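Local structure of T CELL surface glycoprotein CD4 (Rattus norvegicus, 1CID) at residues Lys57-Asn61 / Pro62-Leu66. The protein serves as a T-cell coreceptor whose amino-terminal part probably recognises MHC class II molecules, with domains three and four forming the membrane-proximal half of its extracellular region. Numbering follows the deposited sequence.
Sequences KSTSN and PKFQL
The ring of F64 meets T59 at its edge and P62 over a face. Near the plane of the ring, OG1 of T59 comes to 4.2 Å from CD2 of F64, a loose approach of a hydroxyl to a ring edge; the two side chains run alongside each other and point the same way. CG of P62 sits 3.7 Å above the ring plane of F64, so P62 reaches that face with CG, toward the rim rather than over the middle. Two torsions set up the edge contact. In T59 the hydroxyl is tucked between its own N and carbonyl carbon (chi1 36°), while the benzyl group of F64 swings back beside its own N, with CG opposite the carbonyl carbon (chi1 -66°). The polar partner of OG1 is the carbonyl O of W43, to which it is hydrogen-bonded; the ring edge is merely a neighbour.

Between these two residues the chain reverses in a type VIb beta turn, S60-K63, with P62 cis, the kind that needs no hydrogen bond between its ends. The cis peptide brings the CA atoms of N61 and P62 to 3.1 Å, and the CA atoms of S60 and K63 are 4.8 Å apart. A weak 3.1 Å bond from N of F64 to O of P62 then closes an inverse gamma turn at K63.

Residues 57-61 come out of strand 52-56, and the turn delivers the chain to the short strand 65-66, at one margin of a three-stranded antiparallel sheet whose middle strand is 73-76. F64 also meets the ring of W32 edge-to-face, and P62 leans on F83. The loop thus touches strand 43-49 by the T59-W43 bond and strand 73-76 by P62 on I76 and F64 on L74, in the first of this fragment's two immunoglobulin-like domains.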
# COMPACT_ATOMS: atom_id res chain seq x y z
N LYS A 57 -22.84 0.67 -5.00
CA LYS A 57 -21.97 1.63 -5.67
C LYS A 57 -20.77 2.31 -5.03
O LYS A 57 -20.62 3.32 -4.34
CB LYS A 57 -22.81 2.70 -6.42
CG LYS A 57 -22.39 3.09 -7.86
CD LYS A 57 -21.37 2.25 -8.63
CE LYS A 57 -20.45 3.10 -9.52
NZ LYS A 57 -19.83 4.18 -8.68
N SER A 58 -19.71 1.70 -5.53
CA SER A 58 -18.29 1.93 -5.38
C SER A 58 -17.80 3.08 -6.22
O SER A 58 -18.65 3.77 -6.79
CB SER A 58 -17.61 0.66 -5.90
OG SER A 58 -18.15 0.55 -7.23
N THR A 59 -16.50 3.23 -6.21
CA THR A 59 -15.87 4.26 -7.02
C THR A 59 -15.01 3.38 -7.95
O THR A 59 -14.98 2.16 -7.71
CB THR A 59 -14.97 5.42 -6.47
OG1 THR A 59 -14.23 4.81 -5.36
CG2 THR A 59 -15.76 6.68 -6.13
N SER A 60 -14.45 4.16 -8.85
CA SER A 60 -13.59 3.65 -9.93
C SER A 60 -12.12 4.16 -9.93
O SER A 60 -11.39 3.81 -10.92
CB SER A 60 -14.28 3.86 -11.30
OG SER A 60 -15.40 4.68 -11.60
N ASN A 61 -11.67 4.94 -8.92
CA ASN A 61 -10.27 5.41 -9.01
C ASN A 61 -9.60 5.57 -7.70
O ASN A 61 -9.94 6.66 -7.29
CB ASN A 61 -10.18 6.62 -9.92
CG ASN A 61 -8.78 7.18 -10.01
OD1 ASN A 61 -8.48 8.19 -9.40
ND2 ASN A 61 -7.93 6.51 -10.75
N PRO A 62 -8.75 4.61 -7.31
CA PRO A 62 -8.33 3.32 -7.83
C PRO A 62 -9.40 2.24 -7.95
O PRO A 62 -10.35 2.45 -7.16
CB PRO A 62 -7.32 2.74 -6.85
CG PRO A 62 -7.69 3.40 -5.56
CD PRO A 62 -8.00 4.76 -6.06
N LYS A 63 -9.39 1.16 -8.70
CA LYS A 63 -10.53 0.22 -8.67
C LYS A 63 -10.42 -0.79 -7.54
O LYS A 63 -9.83 -1.87 -7.66
CB LYS A 63 -10.80 -0.50 -9.99
CG LYS A 63 -12.21 -0.67 -10.52
CD LYS A 63 -12.45 -1.20 -11.93
CE LYS A 63 -12.47 -0.27 -13.14
NZ LYS A 63 -11.25 -0.36 -13.98
N PHE A 64 -10.99 -0.48 -6.39
CA PHE A 64 -11.05 -1.29 -5.17
C PHE A 64 -11.78 -2.54 -5.62
O PHE A 64 -12.59 -2.42 -6.53
CB PHE A 64 -11.68 -0.45 -4.14
CG PHE A 64 -11.04 0.77 -3.62
CD1 PHE A 64 -9.77 0.70 -3.07
CD2 PHE A 64 -11.71 2.00 -3.54
CE1 PHE A 64 -9.11 1.79 -2.49
CE2 PHE A 64 -11.12 3.12 -2.97
CZ PHE A 64 -9.80 3.01 -2.46
N GLN A 65 -11.55 -3.71 -5.14
CA GLN A 65 -12.24 -4.92 -5.52
C GLN A 65 -12.59 -5.57 -4.18
O GLN A 65 -11.58 -5.62 -3.45
CB GLN A 65 -11.50 -6.10 -6.07
CG GLN A 65 -12.18 -6.43 -7.40
CD GLN A 65 -11.00 -6.27 -8.36
OE1 GLN A 65 -10.63 -7.21 -9.06
NE2 GLN A 65 -10.46 -5.04 -8.29
N LEU A 66 -13.80 -6.00 -4.03
CA LEU A 66 -14.13 -6.62 -2.74
C LEU A 66 -14.31 -8.10 -3.03
O LEU A 66 -14.75 -8.44 -4.10
CB LEU A 66 -15.39 -6.14 -2.02
CG LEU A 66 -15.68 -5.38 -0.76
CD1 LEU A 66 -14.72 -5.69 0.36
CD2 LEU A 66 -15.59 -3.91 -1.19